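Local coordinates for zinc-type alcohol dehydrogenase-like protein YAHK (Escherichia coli, PDB 1UUF), which catalyses the NADPH-dependent reduction of a wide range of aldehydes to their alcohols and binds two zinc ions per subunit, at residues I181-P186 / F260-V265; G207-K212 / H330-D335. All coordinates share one frame; numbering follows the deposited sequence.

Interaction 1: residues I181-P186 / F260-V265; sequences ITTYSP and FILNTV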
ATOM      1  N   ILE A 181     -12.960  10.250  13.458  1.00  8.72           N
ATOM      2  CA  ILE A 181     -13.132   9.028  12.684  1.00  9.69           C
ATOM      3  C   ILE A 181     -12.077   8.867  11.587  1.00  9.33           C
ATOM      4  O   ILE A 181     -11.670   7.749  11.275  1.00  9.67           O
ATOM      5  CB  ILE A 181     -14.560   8.943  12.084  1.00  9.33           C
ATOM      6  CG1 ILE A 181     -14.747   7.612  11.352  1.00  9.27           C
ATOM      7  CG2 ILE A 181     -14.808  10.113  11.153  1.00 10.36           C
ATOM      8  CD1 ILE A 181     -14.587   6.382  12.236  1.00 10.35           C
ATOM      9  N   THR A 182     -11.619   9.978  11.015  1.00 10.16           N
ATOM     10  CA  THR A 182     -10.607   9.913   9.961  1.00  8.67           C
ATOM     11  C   THR A 182      -9.337   9.221  10.450  1.00  8.11           C
ATOM     12  O   THR A 182      -8.648   8.555   9.674  1.00  8.91           O
ATOM     13  CB  THR A 182     -10.273  11.325   9.439  1.00 10.47           C
ATOM     14  OG1 THR A 182     -11.420  11.839   8.754  1.00  9.26           O
ATOM     15  CG2 THR A 182      -9.089  11.293   8.476  1.00 10.94           C
ATOM     16  N   THR A 183      -9.029   9.369  11.735  1.00  9.33           N
ATOM     17  CA  THR A 183      -7.841   8.722  12.284  1.00  8.93           C
ATOM     18  C   THR A 183      -8.199   7.402  12.962  1.00 10.26           C
ATOM     19  O   THR A 183      -7.430   6.439  12.917  1.00 11.48           O
ATOM     20  CB  THR A 183      -7.089   9.652  13.283  1.00  9.86           C
ATOM     21  OG1 THR A 183      -7.972  10.070  14.332  1.00 10.57           O
ATOM     22  CG2 THR A 183      -6.570  10.884  12.562  1.00 10.99           C
ATOM     23  N   TYR A 184      -9.377   7.347  13.577  1.00 10.11           N
ATOM     24  CA  TYR A 184      -9.824   6.136  14.254  1.00  9.61           C
ATOM     25  C   TYR A 184      -9.962   4.978  13.272  1.00 10.06           C
ATOM     26  O   TYR A 184      -9.512   3.864  13.542  1.00  9.68           O
ATOM     27  CB  TYR A 184     -11.183   6.371  14.919  1.00  9.10           C
ATOM     28  CG  TYR A 184     -11.708   5.192  15.708  1.00 11.49           C
ATOM     29  CD1 TYR A 184     -11.356   5.011  17.045  1.00 13.54           C
ATOM     30  CD2 TYR A 184     -12.574   4.266  15.121  1.00 11.74           C
ATOM     31  CE1 TYR A 184     -11.856   3.938  17.785  1.00 13.70           C
ATOM     32  CE2 TYR A 184     -13.075   3.188  15.848  1.00 14.69           C
ATOM     33  CZ  TYR A 184     -12.714   3.033  17.178  1.00 14.13           C
ATOM     34  OH  TYR A 184     -13.208   1.970  17.898  1.00 17.05           O
ATOM     35  N   SER A 185     -10.590   5.240  12.130  1.00  7.84           N
ATOM     36  CA  SER A 185     -10.807   4.187  11.139  1.00  9.15           C
ATOM     37  C   SER A 185      -9.544   3.450  10.685  1.00  9.60           C
ATOM     38  O   SER A 185      -9.491   2.214  10.725  1.00  9.99           O
ATOM     39  CB  SER A 185     -11.535   4.752   9.918  1.00  8.15           C
ATOM     40  OG  SER A 185     -11.917   3.697   9.050  1.00 10.66           O
ATOM     41  N   PRO A 186      -8.513   4.186  10.234  1.00  9.32           N
ATOM     42  CA  PRO A 186      -7.297   3.492   9.800  1.00 10.05           C
ATOM     43  C   PRO A 186      -6.552   2.835  10.960  1.00 10.43           C
ATOM     44  O   PRO A 186      -5.921   1.801  10.783  1.00  9.35           O
ATOM     45  CB  PRO A 186      -6.487   4.595   9.119  1.00  9.59           C
ATOM     46  CG  PRO A 186      -6.929   5.844   9.834  1.00  9.64           C
ATOM     47  CD  PRO A 186      -8.424   5.632   9.964  1.00  9.88           C
ATOM     48  N   PHE A 260       2.751   0.238  11.880  1.00 10.20           N
ATOM     49  CA  PHE A 260       1.857   1.103  11.131  1.00  9.73           C
ATOM     50  C   PHE A 260       2.188   2.574  11.370  1.00  9.43           C
ATOM     51  O   PHE A 260       2.550   2.966  12.476  1.00  9.53           O
ATOM     52  CB  PHE A 260       0.421   0.810  11.577  1.00 10.17           C
ATOM     53  CG  PHE A 260      -0.610   1.704  10.956  1.00  9.70           C
ATOM     54  CD1 PHE A 260      -0.816   1.706   9.581  1.00 12.22           C
ATOM     55  CD2 PHE A 260      -1.392   2.537  11.754  1.00 11.65           C
ATOM     56  CE1 PHE A 260      -1.786   2.526   9.007  1.00 12.30           C
ATOM     57  CE2 PHE A 260      -2.364   3.359  11.191  1.00 10.08           C
ATOM     58  CZ  PHE A 260      -2.561   3.353   9.812  1.00 11.48           C
ATOM     59  N   ILE A 261       2.082   3.379  10.323  1.00  8.65           N
ATOM     60  CA  ILE A 261       2.328   4.805  10.445  1.00  9.09           C
ATOM     61  C   ILE A 261       1.152   5.552   9.840  1.00  9.49           C
ATOM     62  O   ILE A 261       0.808   5.348   8.679  1.00  9.85           O
ATOM     63  CB  ILE A 261       3.617   5.244   9.720  1.00 10.67           C
ATOM     64  CG1 ILE A 261       4.839   4.673  10.446  1.00  8.53           C
ATOM     65  CG2 ILE A 261       3.712   6.771   9.710  1.00 10.64           C
ATOM     66  CD1 ILE A 261       6.159   5.024   9.797  1.00  9.60           C
ATOM     67  N   LEU A 262       0.537   6.411  10.643  1.00  8.38           N
ATOM     68  CA  LEU A 262      -0.596   7.210  10.191  1.00  9.65           C
ATOM     69  C   LEU A 262      -0.069   8.610   9.884  1.00 10.28           C
ATOM     70  O   LEU A 262       0.326   9.341  10.788  1.00 10.25           O
ATOM     71  CB  LEU A 262      -1.655   7.279  11.296  1.00  9.16           C
ATOM     72  CG  LEU A 262      -2.915   8.079  10.965  1.00 11.30           C
ATOM     73  CD1 LEU A 262      -3.663   7.412   9.818  1.00 12.45           C
ATOM     74  CD2 LEU A 262      -3.790   8.167  12.203  1.00 11.91           C
ATOM     75  N   ASN A 263      -0.042   8.977   8.605  1.00  9.26           N
ATOM     76  CA  ASN A 263       0.462  10.292   8.214  1.00  8.93           C
ATOM     77  C   ASN A 263      -0.708  11.247   7.989  1.00 11.07           C
ATOM     78  O   ASN A 263      -1.487  11.068   7.055  1.00 10.50           O
ATOM     79  CB  ASN A 263       1.321  10.152   6.952  1.00  9.35           C
ATOM     80  CG  ASN A 263       2.158  11.387   6.674  1.00 10.80           C
ATOM     81  OD1 ASN A 263       3.299  11.291   6.207  1.00 16.20           O
ATOM     82  ND2 ASN A 263       1.596  12.551   6.949  1.00 11.51           N
ATOM     83  N   THR A 264      -0.825  12.259   8.850  1.00 11.60           N
ATOM     84  CA  THR A 264      -1.923  13.222   8.772  1.00 12.95           C
ATOM     85  C   THR A 264      -1.563  14.578   8.172  1.00 15.38           C
ATOM     86  O   THR A 264      -2.420  15.459   8.072  1.00 15.65           O
ATOM     87  CB  THR A 264      -2.527  13.496  10.169  1.00 12.62           C
ATOM     88  OG1 THR A 264      -1.613  14.291  10.940  1.00 11.56           O
ATOM     89  CG2 THR A 264      -2.799  12.190  10.900  1.00 13.09           C
ATOM     90  N   VAL A 265      -0.306  14.755   7.782  1.00 15.57           N
ATOM     91  CA  VAL A 265       0.128  16.026   7.206  1.00 18.96           C
ATOM     92  C   VAL A 265      -0.552  16.293   5.863  1.00 20.82           C
ATOM     93  O   VAL A 265      -0.661  15.401   5.023  1.00 19.98           O
ATOM     94  CB  VAL A 265       1.664  16.056   7.014  1.00 19.58           C
ATOM     95  CG1 VAL A 265       2.096  17.390   6.417  1.00 21.52           C
ATOM     96  CG2 VAL A 265       2.352  15.835   8.348  1.00 20.25           C
TER
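Leu-262 carries most of the apolar contact between helix 176-189 and strand 258-263, its two methyl groups reaching different residues of the same helical turn. CD1 meets the ring of Pro-186, 3.6 Å from CG of that proline, whereas CD2 lies 3.8 Å from CB of Thr-183 and touches CG2 of the threonine as well. The isobutyl group of Leu-262 stands at about a right angle to the side chain of Thr-183. With CG anti to the backbone N (chi1 -180°), the side chain of Leu-262 leaves the strand toward the helix. A looser methyl contact, Thr-183 CG2 to Thr-264 CG2 at 4.3 Å, continues the apolar seam past the end of the strand.

Phe-260 supplies the aromatic part. Its CZ approaches CB of Pro-186 at 4.2 Å, and the carbonyl O of Pro-186 comes obliquely to the ring, 3.8 Å from CZ. The backbone N of Leu-262 lies above one face of the Phe-260 ring, offset toward the rim. The ring of Trp-190 meets that of Phe-260, the two planes nearly parallel.

No hydrogen bond joins the two segments; the hydroxyls of the two touching threonines bond elsewhere. OG1 of Thr-183 bonds back to O of Gly-180, leaving CB and CG2 to meet the leucine, and OG1 of Thr-264 bonds to O of Val-201. Within the helix Ser-185 N bonds to Ile-181 O, but N of Pro-186 has no bond to the preceding turn, and the helix kinks there.

The axes of 181-186 and 260-263 run nearly antiparallel, at 163°, and approach to 10.0 Å. The arrangement is that of a helix packed over a parallel Rossmann sheet, here on a central strand of the nucleotide-binding fold of zinc-containing alcohol dehydrogenases.

Interaction 2: residues G207-K212 / H330-D335; sequences GHMGIK and HGIVAD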
ATOM      1  N   GLY A 207      -3.719  15.125  13.545  1.00 11.16           N
ATOM      2  CA  GLY A 207      -2.640  14.545  14.321  1.00 11.72           C
ATOM      3  C   GLY A 207      -2.931  14.406  15.805  1.00 13.06           C
ATOM      4  O   GLY A 207      -2.650  13.363  16.402  1.00 11.87           O
ATOM      5  N   HIS A 208      -3.492  15.446  16.416  1.00 12.84           N
ATOM      6  CA  HIS A 208      -3.764  15.370  17.843  1.00 12.36           C
ATOM      7  C   HIS A 208      -4.784  14.275  18.162  1.00 12.87           C
ATOM      8  O   HIS A 208      -4.697  13.636  19.211  1.00 12.12           O
ATOM      9  CB  HIS A 208      -4.163  16.761  18.396  1.00 13.17           C
ATOM     10  CG  HIS A 208      -5.632  16.967  18.615  1.00 12.86           C
ATOM     11  ND1 HIS A 208      -6.533  17.110  17.582  1.00 13.48           N
ATOM     12  CD2 HIS A 208      -6.342  17.138  19.756  1.00 14.51           C
ATOM     13  CE1 HIS A 208      -7.732  17.363  18.076  1.00 15.11           C
ATOM     14  NE2 HIS A 208      -7.644  17.386  19.394  1.00 13.39           N
ATOM     15  N   MET A 209      -5.718  14.021  17.249  1.00 11.80           N
ATOM     16  CA  MET A 209      -6.700  12.960  17.475  1.00 11.84           C
ATOM     17  C   MET A 209      -6.042  11.603  17.253  1.00 11.53           C
ATOM     18  O   MET A 209      -6.355  10.631  17.942  1.00 12.25           O
ATOM     19  CB  MET A 209      -7.901  13.094  16.533  1.00 13.43           C
ATOM     20  CG  MET A 209      -8.897  14.176  16.922  1.00 15.65           C
ATOM     21  SD  MET A 209      -9.361  14.148  18.676  1.00 19.21           S
ATOM     22  CE  MET A 209      -9.738  12.416  18.954  1.00 14.87           C
ATOM     23  N   GLY A 210      -5.133  11.536  16.285  1.00 10.21           N
ATOM     24  CA  GLY A 210      -4.450  10.280  16.010  1.00 10.52           C
ATOM     25  C   GLY A 210      -3.635   9.830  17.210  1.00 10.99           C
ATOM     26  O   GLY A 210      -3.600   8.645  17.552  1.00  9.79           O
ATOM     27  N   ILE A 211      -2.975  10.780  17.862  1.00 11.08           N
ATOM     28  CA  ILE A 211      -2.170  10.465  19.036  1.00 10.48           C
ATOM     29  C   ILE A 211      -3.076  10.030  20.189  1.00 10.68           C
ATOM     30  O   ILE A 211      -2.846   8.997  20.814  1.00 10.63           O
ATOM     31  CB  ILE A 211      -1.326  11.684  19.456  1.00 10.87           C
ATOM     32  CG1 ILE A 211      -0.337  12.019  18.336  1.00 12.59           C
ATOM     33  CG2 ILE A 211      -0.584  11.392  20.757  1.00 11.26           C
ATOM     34  CD1 ILE A 211       0.449  13.298  18.563  1.00 14.32           C
ATOM     35  N   LYS A 212      -4.107  10.823  20.465  1.00 10.51           N
ATOM     36  CA  LYS A 212      -5.046  10.502  21.535  1.00 11.83           C
ATOM     37  C   LYS A 212      -5.641   9.108  21.359  1.00 11.71           C
ATOM     38  O   LYS A 212      -5.692   8.309  22.300  1.00 10.85           O
ATOM     39  CB  LYS A 212      -6.203  11.506  21.555  1.00 13.95           C
ATOM     40  CG  LYS A 212      -5.897  12.866  22.146  1.00 17.06           C
ATOM     41  CD  LYS A 212      -7.082  13.797  21.887  1.00 19.14           C
ATOM     42  CE  LYS A 212      -6.952  15.135  22.595  1.00 22.31           C
ATOM     43  NZ  LYS A 212      -7.417  15.062  24.009  1.00 23.95           N
ATOM     44  N   HIS A 330     -14.075   6.079  27.384  1.00 17.66           N
ATOM     45  CA  HIS A 330     -12.712   6.430  27.770  1.00 18.83           C
ATOM     46  C   HIS A 330     -12.500   7.909  28.080  1.00 18.72           C
ATOM     47  O   HIS A 330     -11.390   8.320  28.416  1.00 19.18           O
ATOM     48  CB  HIS A 330     -11.739   5.987  26.676  1.00 21.45           C
ATOM     49  CG  HIS A 330     -11.605   4.501  26.560  1.00 23.70           C
ATOM     50  ND1 HIS A 330     -10.827   3.755  27.420  1.00 27.22           N
ATOM     51  CD2 HIS A 330     -12.180   3.618  25.711  1.00 24.49           C
ATOM     52  CE1 HIS A 330     -10.929   2.476  27.105  1.00 26.37           C
ATOM     53  NE2 HIS A 330     -11.744   2.365  26.072  1.00 26.28           N
ATOM     54  N   GLY A 331     -13.560   8.704  27.968  1.00 17.70           N
ATOM     55  CA  GLY A 331     -13.455  10.126  28.251  1.00 17.62           C
ATOM     56  C   GLY A 331     -12.580  10.884  27.273  1.00 16.58           C
ATOM     57  O   GLY A 331     -11.929  11.867  27.628  1.00 18.37           O
ATOM     58  N   ILE A 332     -12.576  10.430  26.027  1.00 15.49           N
ATOM     59  CA  ILE A 332     -11.774  11.059  24.991  1.00 13.63           C
ATOM     60  C   ILE A 332     -12.556  12.120  24.231  1.00 14.04           C
ATOM     61  O   ILE A 332     -13.658  11.865  23.754  1.00 12.88           O
ATOM     62  CB  ILE A 332     -11.281  10.013  23.979  1.00 13.62           C
ATOM     63  CG1 ILE A 332     -10.413   8.977  24.697  1.00 14.66           C
ATOM     64  CG2 ILE A 332     -10.511  10.695  22.851  1.00 14.61           C
ATOM     65  CD1 ILE A 332     -10.046   7.794  23.838  1.00 17.64           C
ATOM     66  N   VAL A 333     -11.978  13.311  24.135  1.00 13.49           N
ATOM     67  CA  VAL A 333     -12.583  14.417  23.402  1.00 12.73           C
ATOM     68  C   VAL A 333     -11.454  15.176  22.724  1.00 13.23           C
ATOM     69  O   VAL A 333     -10.279  14.941  23.014  1.00 13.71           O
ATOM     70  CB  VAL A 333     -13.340  15.402  24.327  1.00 13.47           C
ATOM     71  CG1 VAL A 333     -14.465  14.686  25.038  1.00 13.10           C
ATOM     72  CG2 VAL A 333     -12.383  16.028  25.328  1.00 14.45           C
ATOM     73  N   ALA A 334     -11.809  16.081  21.821  1.00 11.70           N
ATOM     74  CA  ALA A 334     -10.811  16.878  21.123  1.00 12.65           C
ATOM     75  C   ALA A 334     -10.444  18.082  21.981  1.00 14.08           C
ATOM     76  O   ALA A 334     -11.225  18.493  22.838  1.00 15.15           O
ATOM     77  CB  ALA A 334     -11.370  17.358  19.785  1.00 12.98           C
ATOM     78  N   ASP A 335      -9.248  18.626  21.769  1.00 14.13           N
ATOM     79  CA  ASP A 335      -8.817  19.823  22.491  1.00 15.67           C
ATOM     80  C   ASP A 335      -9.279  20.933  21.559  1.00 14.62           C
ATOM     81  O   ASP A 335      -8.829  21.015  20.418  1.00 14.75           O
ATOM     82  CB  ASP A 335      -7.299  19.852  22.653  1.00 17.85           C
ATOM     83  CG  ASP A 335      -6.780  18.671  23.446  1.00 19.80           C
ATOM     84  OD1 ASP A 335      -7.484  18.223  24.373  1.00 23.54           O
ATOM     85  OD2 ASP A 335      -5.664  18.197  23.152  1.00 21.91           O
TER
HETATM   86  O   HOH W   1      -9.267  13.487  25.569  1.00 23.16           O
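The imidazole of His-208 meets 330-335 with its edge: Ala-334 C lies there in the ring plane, and Asp-335 N gives a nearly straight hydrogen bond to NE2 (3.1 Å, 168°) from slightly out of that plane. The ring of Tyr-358 meets the imidazole with the two planes not far from parallel, and ND1 bonds to O of Gly-205. The planes of the imidazole and the Asp-335 carboxylate stand 47° apart. His-208 belongs to the helix that follows the glycine-rich turn of the Rossmann fold, and its partners Ala-334 and Asp-335 lie in the loop between helix 317-330 and strand 336-339.

SD of Met-209 rests 3.9 Å from CB of Ala-334; bends at chi2 and chi3 curl the chain so that CE also reaches CG2 of Ile-332. Lys-212 runs extended to CE and then bends (chi4 -84°), placing NZ to donate a hydrogen bond to O of Val-333 (3.0 Å), nearly in line with the carbonyl, and to form a salt bridge with OD1 of Asp-335. A methionine in place of Lys-212 would probably leave the Asp-335 carboxylate without this positive mate and the Val-333 carbonyl without this donor. A water accepts from both NZ of Lys-212 and N of Val-333, while NZ meets OD1 of Asp-335 from above the carboxylate plane, at 3.2 Å.

Helix 205-216 connects the two contacts: Thr-183 and Thr-264 of interaction 1 touch Met-209, Gly-210 and Gly-207 of interaction 2, and the centres lie 12 Å apart. Interaction 1 is wholly buried and apolar, joining helix 176-189 to a central strand of the parallel sheet. Interaction 2 is only partly buried; it fastens a loop to the helix with a salt bridge, direct hydrogen bonds and a bridging water, besides its methionine contacts. Both come near the catalytic zinc without including its ligands, the side chains of Thr-183 and Met-209 each lying about 11 Å from that ion.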